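Long-range contacts in protein YciF (Escherichia coli, PDB 2GS4), which is a homodimeric stress protein of unsettled function, with a ferritin-like, rubrerythrin-related helical fold that probably binds metal: residues A[46-50]-A[142-146]; A[103-107]-A[150-154]; A[57-61]-A[132-136]. All blocks are in the same frame, centred on the assembly; numbering follows the deposited sequence.

Contact 1: residues A[46-50]-A[142-146]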
ATOM      1  N   ALA A  46     -18.309   7.942 -11.891  1.00 24.49           N
ATOM      2  CA  ALA A  46     -18.880   6.609 -11.980  1.00 27.56           C
ATOM      3  C   ALA A  46     -18.219   5.714 -10.934  1.00 29.11           C
ATOM      4  O   ALA A  46     -18.895   4.944 -10.256  1.00 26.62           O
ATOM      5  CB  ALA A  46     -18.672   6.030 -13.377  1.00 24.42           C
ATOM      6  N   HIS A  47     -16.901   5.822 -10.784  1.00 23.51           N
ATOM      7  CA  HIS A  47     -16.207   4.982  -9.811  1.00 26.43           C
ATOM      8  C   HIS A  47     -16.564   5.378  -8.382  1.00 26.67           C
ATOM      9  O   HIS A  47     -16.541   4.539  -7.475  1.00 29.95           O
ATOM     10  CB  HIS A  47     -14.691   5.057  -9.996  1.00 24.47           C
ATOM     11  CG  HIS A  47     -13.951   3.967  -9.283  1.00 24.07           C
ATOM     12  ND1 HIS A  47     -12.646   4.104  -8.867  1.00 26.12           N
ATOM     13  CD2 HIS A  47     -14.336   2.722  -8.916  1.00 25.59           C
ATOM     14  CE1 HIS A  47     -12.258   2.988  -8.270  1.00 25.75           C
ATOM     15  NE2 HIS A  47     -13.265   2.136  -8.287  1.00 26.93           N
ATOM     16  N   LEU A  48     -16.894   6.654  -8.181  1.00 23.72           N
ATOM     17  CA  LEU A  48     -17.276   7.148  -6.864  1.00 22.08           C
ATOM     18  C   LEU A  48     -18.551   6.426  -6.431  1.00 25.93           C
ATOM     19  O   LEU A  48     -18.701   6.045  -5.267  1.00 22.86           O
ATOM     20  CB  LEU A  48     -17.536   8.655  -6.911  1.00 25.20           C
ATOM     21  CG  LEU A  48     -18.307   9.232  -5.718  1.00 30.73           C
ATOM     22  CD1 LEU A  48     -17.659   8.771  -4.426  1.00 32.18           C
ATOM     23  CD2 LEU A  48     -18.347  10.752  -5.793  1.00 31.09           C
ATOM     24  N   GLU A  49     -19.469   6.250  -7.372  1.00 25.48           N
ATOM     25  CA  GLU A  49     -20.717   5.565  -7.069  1.00 24.14           C
ATOM     26  C   GLU A  49     -20.466   4.084  -6.836  1.00 22.98           C
ATOM     27  O   GLU A  49     -20.928   3.525  -5.844  1.00 21.31           O
ATOM     28  CB  GLU A  49     -21.713   5.781  -8.201  1.00 23.12           C
ATOM     29  CG  GLU A  49     -22.087   7.239  -8.364  1.00 23.71           C
ATOM     30  CD  GLU A  49     -22.510   7.859  -7.048  1.00 33.86           C
ATOM     31  OE1 GLU A  49     -22.312   9.079  -6.871  1.00 44.41           O
ATOM     32  OE2 GLU A  49     -23.045   7.123  -6.188  1.00 44.61           O
ATOM     33  N   GLU A  50     -19.708   3.458  -7.733  1.00 23.08           N
ATOM     34  CA  GLU A  50     -19.373   2.044  -7.605  1.00 28.27           C
ATOM     35  C   GLU A  50     -18.652   1.776  -6.271  1.00 28.03           C
ATOM     36  O   GLU A  50     -18.856   0.730  -5.666  1.00 29.43           O
ATOM     37  CB  GLU A  50     -18.521   1.609  -8.820  1.00 33.53           C
ATOM     38  CG  GLU A  50     -17.752   0.293  -8.694  1.00 43.16           C
ATOM     39  CD  GLU A  50     -16.933  -0.027  -9.947  1.00 36.93           C
ATOM     40  OE1 GLU A  50     -15.753  -0.421  -9.812  1.00 47.78           O
ATOM     41  OE2 GLU A  50     -17.470   0.111 -11.070  1.00 45.39           O
ATOM     42  N   GLU A 142     -15.059  -5.627 -10.786  1.00 29.25           N
ATOM     43  CA  GLU A 142     -15.455  -4.253 -11.084  1.00 28.27           C
ATOM     44  C   GLU A 142     -14.220  -3.365 -11.143  1.00 26.78           C
ATOM     45  O   GLU A 142     -14.113  -2.486 -11.996  1.00 27.12           O
ATOM     46  CB  GLU A 142     -16.427  -3.720 -10.024  1.00 30.51           C
ATOM     47  CG  GLU A 142     -17.825  -4.329 -10.093  1.00 34.99           C
ATOM     48  CD  GLU A 142     -18.740  -3.786  -9.011  1.00 39.25           C
ATOM     49  OE1 GLU A 142     -18.227  -3.272  -7.991  1.00 34.46           O
ATOM     50  OE2 GLU A 142     -19.972  -3.883  -9.172  1.00 41.65           O
ATOM     51  N   GLU A 143     -13.287  -3.593 -10.226  1.00 26.47           N
ATOM     52  CA  GLU A 143     -12.061  -2.805 -10.190  1.00 28.80           C
ATOM     53  C   GLU A 143     -11.223  -3.078 -11.430  1.00 26.04           C
ATOM     54  O   GLU A 143     -10.566  -2.175 -11.956  1.00 24.66           O
ATOM     55  CB  GLU A 143     -11.268  -3.119  -8.924  1.00 25.26           C
ATOM     56  CG  GLU A 143     -11.945  -2.603  -7.659  1.00 33.92           C
ATOM     57  CD  GLU A 143     -12.302  -1.130  -7.755  1.00 29.77           C
ATOM     58  OE1 GLU A 143     -13.483  -0.815  -8.013  1.00 34.84           O
ATOM     59  OE2 GLU A 143     -11.397  -0.288  -7.589  1.00 29.44           O
ATOM     60  N   LYS A 144     -11.244  -4.319 -11.898  1.00 22.87           N
ATOM     61  CA  LYS A 144     -10.509  -4.658 -13.107  1.00 28.49           C
ATOM     62  C   LYS A 144     -11.149  -3.925 -14.289  1.00 32.83           C
ATOM     63  O   LYS A 144     -10.448  -3.354 -15.122  1.00 27.95           O
ATOM     64  CB  LYS A 144     -10.504  -6.175 -13.331  1.00 31.33           C
ATOM     65  CG  LYS A 144      -9.488  -6.926 -12.450  1.00 33.36           C
ATOM     66  CD  LYS A 144      -9.503  -8.436 -12.715  1.00 42.49           C
ATOM     67  CE  LYS A 144      -8.513  -9.173 -11.813  1.00 52.78           C
ATOM     68  NZ  LYS A 144      -8.610 -10.655 -11.982  1.00 62.91           N
ATOM     69  N   ALA A 145     -12.479  -3.909 -14.347  1.00 26.61           N
ATOM     70  CA  ALA A 145     -13.155  -3.212 -15.439  1.00 29.49           C
ATOM     71  C   ALA A 145     -12.906  -1.709 -15.330  1.00 26.12           C
ATOM     72  O   ALA A 145     -12.752  -1.018 -16.341  1.00 24.21           O
ATOM     73  CB  ALA A 145     -14.651  -3.500 -15.420  1.00 29.08           C
ATOM     74  N   THR A 146     -12.872  -1.199 -14.103  1.00 24.86           N
ATOM     75  CA  THR A 146     -12.624   0.222 -13.910  1.00 26.63           C
ATOM     76  C   THR A 146     -11.213   0.526 -14.416  1.00 26.33           C
ATOM     77  O   THR A 146     -10.985   1.533 -15.077  1.00 24.27           O
ATOM     78  CB  THR A 146     -12.775   0.620 -12.416  1.00 29.40           C
ATOM     79  OG1 THR A 146     -14.148   0.477 -12.025  1.00 35.12           O
ATOM     80  CG2 THR A 146     -12.333   2.056 -12.179  1.00 22.02           C
TER
HETATM   81  O   HOH W   1     -16.566  -1.481 -12.950  1.00 32.41           O

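Contact 2: residues A[103-107]-A[150-154]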
ATOM      1  N   ILE A 103      -4.922  10.062 -14.661  1.00 21.38           N
ATOM      2  CA  ILE A 103      -5.277   8.709 -15.054  1.00 20.56           C
ATOM      3  C   ILE A 103      -4.249   7.732 -14.484  1.00 20.80           C
ATOM      4  O   ILE A 103      -4.607   6.703 -13.918  1.00 20.29           O
ATOM      5  CB  ILE A 103      -5.330   8.608 -16.586  1.00 21.67           C
ATOM      6  CG1 ILE A 103      -6.431   9.542 -17.097  1.00 20.97           C
ATOM      7  CG2 ILE A 103      -5.554   7.170 -17.025  1.00 21.75           C
ATOM      8  CD1 ILE A 103      -6.672   9.494 -18.581  1.00 24.02           C
ATOM      9  N   ALA A 104      -2.972   8.079 -14.609  1.00 21.48           N
ATOM     10  CA  ALA A 104      -1.900   7.235 -14.094  1.00 18.83           C
ATOM     11  C   ALA A 104      -2.001   7.082 -12.574  1.00 20.57           C
ATOM     12  O   ALA A 104      -1.804   5.990 -12.043  1.00 23.91           O
ATOM     13  CB  ALA A 104      -0.538   7.815 -14.483  1.00 19.36           C
ATOM     14  N   ALA A 105      -2.300   8.172 -11.876  1.00 20.91           N
ATOM     15  CA  ALA A 105      -2.434   8.108 -10.427  1.00 21.65           C
ATOM     16  C   ALA A 105      -3.607   7.196 -10.089  1.00 21.31           C
ATOM     17  O   ALA A 105      -3.521   6.378  -9.179  1.00 19.44           O
ATOM     18  CB  ALA A 105      -2.657   9.502  -9.854  1.00 21.47           C
ATOM     19  N   ALA A 106      -4.700   7.334 -10.833  1.00 20.11           N
ATOM     20  CA  ALA A 106      -5.885   6.512 -10.608  1.00 22.31           C
ATOM     21  C   ALA A 106      -5.609   5.036 -10.885  1.00 24.39           C
ATOM     22  O   ALA A 106      -6.194   4.160 -10.245  1.00 27.38           O
ATOM     23  CB  ALA A 106      -7.048   7.004 -11.475  1.00 24.47           C
ATOM     24  N   GLN A 107      -4.724   4.757 -11.844  1.00 21.11           N
ATOM     25  CA  GLN A 107      -4.377   3.379 -12.170  1.00 23.44           C
ATOM     26  C   GLN A 107      -3.538   2.766 -11.042  1.00 22.66           C
ATOM     27  O   GLN A 107      -3.545   1.550 -10.847  1.00 23.54           O
ATOM     28  CB  GLN A 107      -3.614   3.313 -13.497  1.00 22.17           C
ATOM     29  CG  GLN A 107      -4.456   3.648 -14.726  1.00 25.00           C
ATOM     30  CD  GLN A 107      -3.617   3.679 -15.999  1.00 32.96           C
ATOM     31  OE1 GLN A 107      -3.906   2.981 -16.966  1.00 32.95           O
ATOM     32  NE2 GLN A 107      -2.569   4.489 -15.994  1.00 35.53           N
ATOM     33  N   LEU A 150      -9.882   3.028 -17.468  1.00 28.38           N
ATOM     34  CA  LEU A 150      -8.852   4.046 -17.249  1.00 29.53           C
ATOM     35  C   LEU A 150      -7.771   3.939 -18.317  1.00 33.01           C
ATOM     36  O   LEU A 150      -7.214   4.946 -18.750  1.00 34.39           O
ATOM     37  CB  LEU A 150      -8.217   3.897 -15.855  1.00 30.03           C
ATOM     38  CG  LEU A 150      -8.950   4.498 -14.650  1.00 24.51           C
ATOM     39  CD1 LEU A 150      -8.198   4.183 -13.366  1.00 24.52           C
ATOM     40  CD2 LEU A 150      -9.066   6.003 -14.835  1.00 25.45           C
ATOM     41  N   THR A 151      -7.475   2.716 -18.742  1.00 33.34           N
ATOM     42  CA  THR A 151      -6.464   2.516 -19.772  1.00 34.11           C
ATOM     43  C   THR A 151      -6.961   3.022 -21.124  1.00 35.73           C
ATOM     44  O   THR A 151      -6.198   3.604 -21.895  1.00 45.13           O
ATOM     45  CB  THR A 151      -6.075   1.034 -19.908  1.00 29.85           C
ATOM     46  OG1 THR A 151      -5.195   0.672 -18.838  1.00 37.91           O
ATOM     47  CG2 THR A 151      -5.384   0.783 -21.241  1.00 31.24           C
ATOM     48  N   ASP A 152      -8.240   2.794 -21.412  1.00 34.03           N
ATOM     49  CA  ASP A 152      -8.823   3.254 -22.668  1.00 28.58           C
ATOM     50  C   ASP A 152      -8.718   4.771 -22.678  1.00 25.60           C
ATOM     51  O   ASP A 152      -8.459   5.386 -23.706  1.00 27.90           O
ATOM     52  CB  ASP A 152     -10.295   2.845 -22.757  1.00 36.21           C
ATOM     53  CG  ASP A 152     -10.479   1.341 -22.827  1.00 39.45           C
ATOM     54  OD1 ASP A 152     -11.567   0.863 -22.444  1.00 50.42           O
ATOM     55  OD2 ASP A 152      -9.547   0.636 -23.272  1.00 41.47           O
ATOM     56  N   LEU A 153      -8.921   5.372 -21.512  1.00 27.92           N
ATOM     57  CA  LEU A 153      -8.851   6.818 -21.390  1.00 25.14           C
ATOM     58  C   LEU A 153      -7.422   7.316 -21.551  1.00 22.69           C
ATOM     59  O   LEU A 153      -7.192   8.344 -22.176  1.00 26.23           O
ATOM     60  CB  LEU A 153      -9.442   7.261 -20.050  1.00 29.50           C
ATOM     61  CG  LEU A 153     -10.945   6.973 -20.004  1.00 29.63           C
ATOM     62  CD1 LEU A 153     -11.506   7.291 -18.629  1.00 24.81           C
ATOM     63  CD2 LEU A 153     -11.646   7.788 -21.077  1.00 43.29           C
ATOM     64  N   ALA A 154      -6.457   6.584 -21.005  1.00 22.74           N
ATOM     65  CA  ALA A 154      -5.065   6.994 -21.147  1.00 26.38           C
ATOM     66  C   ALA A 154      -4.710   6.978 -22.629  1.00 27.95           C
ATOM     67  O   ALA A 154      -4.076   7.909 -23.133  1.00 28.97           O
ATOM     68  CB  ALA A 154      -4.143   6.061 -20.376  1.00 34.46           C
TER

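Contact 3: residues A[57-61]-A[132-136]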
ATOM      1  N   ARG A  57     -21.109  -3.787  -0.135  1.00 30.43           N
ATOM      2  CA  ARG A  57     -20.789  -5.195  -0.308  1.00 23.98           C
ATOM      3  C   ARG A  57     -19.917  -5.692   0.851  1.00 25.34           C
ATOM      4  O   ARG A  57     -20.027  -6.852   1.254  1.00 27.11           O
ATOM      5  CB  ARG A  57     -20.100  -5.422  -1.658  1.00 26.12           C
ATOM      6  CG  ARG A  57     -20.100  -6.873  -2.112  1.00 27.77           C
ATOM      7  CD  ARG A  57     -19.679  -6.987  -3.569  1.00 26.51           C
ATOM      8  NE  ARG A  57     -20.676  -6.412  -4.465  1.00 30.30           N
ATOM      9  CZ  ARG A  57     -20.380  -5.688  -5.540  1.00 40.51           C
ATOM     10  NH1 ARG A  57     -21.348  -5.205  -6.310  1.00 46.43           N
ATOM     11  NH2 ARG A  57     -19.112  -5.421  -5.830  1.00 43.33           N
ATOM     12  N   ILE A  58     -19.057  -4.826   1.388  1.00 29.55           N
ATOM     13  CA  ILE A  58     -18.218  -5.211   2.519  1.00 29.00           C
ATOM     14  C   ILE A  58     -19.105  -5.457   3.747  1.00 25.15           C
ATOM     15  O   ILE A  58     -18.814  -6.337   4.553  1.00 26.25           O
ATOM     16  CB  ILE A  58     -17.139  -4.127   2.856  1.00 25.80           C
ATOM     17  CG1 ILE A  58     -16.040  -4.111   1.783  1.00 28.99           C
ATOM     18  CG2 ILE A  58     -16.514  -4.420   4.217  1.00 25.95           C
ATOM     19  CD1 ILE A  58     -15.041  -2.964   1.943  1.00 29.87           C
ATOM     20  N   ASP A  59     -20.171  -4.677   3.906  1.00 27.07           N
ATOM     21  CA  ASP A  59     -21.068  -4.880   5.046  1.00 30.03           C
ATOM     22  C   ASP A  59     -21.684  -6.268   4.910  1.00 28.15           C
ATOM     23  O   ASP A  59     -21.870  -6.982   5.901  1.00 30.17           O
ATOM     24  CB  ASP A  59     -22.195  -3.843   5.079  1.00 29.86           C
ATOM     25  CG  ASP A  59     -21.687  -2.427   5.231  1.00 31.48           C
ATOM     26  OD1 ASP A  59     -20.667  -2.225   5.920  1.00 27.88           O
ATOM     27  OD2 ASP A  59     -22.326  -1.509   4.678  1.00 32.14           O
ATOM     28  N   GLN A  60     -21.979  -6.640   3.667  1.00 25.55           N
ATOM     29  CA  GLN A  60     -22.551  -7.945   3.353  1.00 36.28           C
ATOM     30  C   GLN A  60     -21.568  -9.061   3.700  1.00 40.72           C
ATOM     31  O   GLN A  60     -21.965 -10.100   4.228  1.00 26.46           O
ATOM     32  CB  GLN A  60     -22.904  -8.047   1.862  1.00 33.74           C
ATOM     33  CG  GLN A  60     -24.172  -7.313   1.416  1.00 33.67           C
ATOM     34  CD  GLN A  60     -24.507  -7.584  -0.047  1.00 40.40           C
ATOM     35  OE1 GLN A  60     -25.398  -8.375  -0.361  1.00 43.35           O
ATOM     36  NE2 GLN A  60     -23.775  -6.942  -0.946  1.00 36.59           N
ATOM     37  N   VAL A  61     -20.289  -8.849   3.388  1.00 33.88           N
ATOM     38  CA  VAL A  61     -19.255  -9.843   3.676  1.00 29.83           C
ATOM     39  C   VAL A  61     -19.173 -10.075   5.170  1.00 25.15           C
ATOM     40  O   VAL A  61     -19.093 -11.215   5.642  1.00 32.47           O
ATOM     41  CB  VAL A  61     -17.850  -9.381   3.206  1.00 28.08           C
ATOM     42  CG1 VAL A  61     -16.771 -10.226   3.887  1.00 26.97           C
ATOM     43  CG2 VAL A  61     -17.725  -9.513   1.703  1.00 27.04           C
ATOM     44  N   ALA A 132     -18.741 -14.792   1.056  1.00 30.03           N
ATOM     45  CA  ALA A 132     -17.771 -13.709   1.077  1.00 29.16           C
ATOM     46  C   ALA A 132     -16.902 -13.773  -0.180  1.00 32.28           C
ATOM     47  O   ALA A 132     -16.744 -12.769  -0.871  1.00 32.05           O
ATOM     48  CB  ALA A 132     -16.909 -13.793   2.334  1.00 25.32           C
ATOM     49  N   ALA A 133     -16.356 -14.947  -0.492  1.00 27.61           N
ATOM     50  CA  ALA A 133     -15.504 -15.081  -1.674  1.00 30.03           C
ATOM     51  C   ALA A 133     -16.202 -14.605  -2.944  1.00 31.75           C
ATOM     52  O   ALA A 133     -15.607 -13.916  -3.772  1.00 32.14           O
ATOM     53  CB  ALA A 133     -15.059 -16.527  -1.842  1.00 27.91           C
ATOM     54  N   LYS A 134     -17.467 -14.982  -3.095  1.00 34.44           N
ATOM     55  CA  LYS A 134     -18.242 -14.607  -4.267  1.00 31.30           C
ATOM     56  C   LYS A 134     -18.377 -13.092  -4.341  1.00 26.62           C
ATOM     57  O   LYS A 134     -18.228 -12.494  -5.406  1.00 30.49           O
ATOM     58  CB  LYS A 134     -19.631 -15.250  -4.204  1.00 33.05           C
ATOM     59  CG  LYS A 134     -19.640 -16.704  -3.738  1.00 58.10           C
ATOM     60  CD  LYS A 134     -18.883 -17.644  -4.677  1.00 67.43           C
ATOM     61  CE  LYS A 134     -17.448 -17.902  -4.222  1.00 63.52           C
ATOM     62  NZ  LYS A 134     -17.355 -18.573  -2.891  1.00 56.52           N
ATOM     63  N   LEU A 135     -18.664 -12.476  -3.201  1.00 29.23           N
ATOM     64  CA  LEU A 135     -18.818 -11.032  -3.141  1.00 29.61           C
ATOM     65  C   LEU A 135     -17.519 -10.314  -3.441  1.00 31.66           C
ATOM     66  O   LEU A 135     -17.495  -9.351  -4.196  1.00 24.78           O
ATOM     67  CB  LEU A 135     -19.307 -10.612  -1.762  1.00 24.52           C
ATOM     68  CG  LEU A 135     -20.704 -11.123  -1.445  1.00 26.23           C
ATOM     69  CD1 LEU A 135     -21.026 -10.829  -0.001  1.00 29.48           C
ATOM     70  CD2 LEU A 135     -21.711 -10.473  -2.389  1.00 32.50           C
ATOM     71  N   LEU A 136     -16.438 -10.781  -2.831  1.00 23.72           N
ATOM     72  CA  LEU A 136     -15.150 -10.151  -3.042  1.00 25.85           C
ATOM     73  C   LEU A 136     -14.692 -10.280  -4.490  1.00 24.18           C
ATOM     74  O   LEU A 136     -14.034  -9.377  -5.010  1.00 23.05           O
ATOM     75  CB  LEU A 136     -14.119 -10.739  -2.074  1.00 25.58           C
ATOM     76  CG  LEU A 136     -14.429 -10.450  -0.598  1.00 26.92           C
ATOM     77  CD1 LEU A 136     -13.686 -11.436   0.280  1.00 30.91           C
ATOM     78  CD2 LEU A 136     -14.052  -9.011  -0.251  1.00 29.53           C
TER

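Contact 1: residues A[46-50]-A[142-146]
E50 and E143 bring two carboxylate oxygens close together, the carboxylate planes nearly perpendicular: E50 OE1 lies 2.9 Å from E143 OE1, and both are acceptors. Each has other company. E143 OE1 receives the ring N-H of H47, with H47 NE2 3.0 Å from E143 OE1 and an N-H...O angle of 153°, through the syn lone pair on the side of E143's second oxygen. That oxygen, E143 OE2, takes a weak, more bent share of the same N-H. Ring and carboxylate are nearly coplanar, so the imidazole meets E143 at its edge, while T146 stands over one of its faces. There T146 CG2 sits 3.8 Å from the centroid of the H47 ring, almost exactly above it, in a CH-pi contact. With H47 CG anti to the backbone N (chi1 -165°), the ring reaches across to both partners.

T146 OG1 has two possible acceptors for its one proton, E50 OE1 at 2.9 Å and its own helix's E142 O at 3.0 Å. A water adds a second link, donating to E50 OE2 and to E142 O. The extended chain of E50 slides past E142, bringing E50 OE1 to 3.4 Å from E142 CB. The side-chain NH2 of Q54 hydrogen-bonds to E142 OE1 and E143 OE1. Carboxylates and a histidine gathered inside a helical bundle recall the metal centres of ferritin-like proteins, and this cluster may serve a similar purpose. Helix 95-126 closes over the H47-E143 pair with E110, E113 and I114, and helix 6-33 lays L28 against H47 from its own side.

Contact 2: residues A[103-107]-A[150-154]
I103 and L150 fill the tight half of this contact, two apolar side chains between 95-126 and 130-159, consecutive antiparallel helices of the probably ferritin-like bundle, which cross at 157°. The I103 methyl CG2 rests 3.3 Å from the carbonyl oxygen L150 O, an oxygen already taken by the backbone N-H of A154. The same methyl also meets the next turn, with I103 CG2 3.8 Å from A154 CB. The other branch of I103 reaches further along the partner helix: its CG1 is anti to the carbonyl carbon (chi1 -63°) and the chain then runs straight on, which brings I103 CD1 to 3.8 Å from L153 CB. L150 answers from the opposite helix. Its CD1 settles against the small side chain of A106, where L150 CD1 and A106 CB approach to 3.6 Å, and an alanine at that position lets the leucine tip come close to the backbone of helix 95-126.

The other half is polar and only partly buried. Q107 leads its extended side chain past L150 in the opposite sense, with Q107 CG 3.9 Å from L150 CB, and carries its amide out to the margin. There T151 OG1 donates to Q107 OE1 over 3.2 Å, approaching nearly head-on to the carbonyl with a C=O...donor angle of 163°. This one bond joins the two helices where the apolar filling ends; T151 otherwise faces away from helix 95-126. On the inner side the tight half is backed by helix 38-63, whose L40 meets I103, F44 meets A106 and A43 meets L153.

Contact 3: residues A[57-61]-A[132-136]
V61 and L135 interlock in the antiparallel helix pair 38-63 and 130-159, near the end of the bundle where the first helix finishes and the second begins. V61 CG2 lies 3.9 Å from L135 CD1 and also touches L136, where V61 CG2 and L136 CG are 4.1 Å apart. Its sister methyl turns to the small residue one turn back, with V61 CG1 3.9 Å from A132 CB; here the two backbones draw nearest each other, the V61 and A132 CA atoms being 4.9 Å apart.

L135 packs among R57, Q60 and V61 from the other helix. Its CD1 presses on the aliphatic start of Q60, while its CB meets R57, with L135 CB 3.8 Å from R57 CG. The pair belongs to the helical bundle expected of a ferritin-like protein: on the inner side L14 of helix 6-33 reaches V61, and A121 and A124 of helix 95-126 reach L136.

R57 lies along the more open flank. Its CG is anti to the backbone N (chi1 -163°), and the chain passes over L135 so that R57 CD comes within 3.3 Å of L135 O before bending at chi3 (-68°). The bend carries the guanidinium along helix 130-159, where R57 NH2 binds T139 OG1 and forms a salt bridge with E142 OE1. Cutting R57 back to an alanine would remove this arm, and would probably leave the E142 carboxylate without this positive partner, T139 without the bond to R57 NH2, and a gap beside L135 CB. Helix 6-33 flanks the same turn through T17 and Y18, which lie against I58.

From the N terminus the chain first runs through helix 6-33, then supplies 46-50 and 57-61 from helix 38-63 and 103-107 from helix 95-126. Helix 130-159 provides every partner. Contact 3 closes first, when 132-136 returns to 57-61; contact 1 follows at 142-146 and encloses that smaller loop. Contact 2 closes last, at 150-154, and crosses both others. Contacts 1 and 3 join the same helix pair at successive levels and meet through the R57-E142 salt bridge. Contact 2 ties the last helix to helix 95-126 instead, its centre about 26 Å from that of contact 3, on the opposite side of the chain's centre.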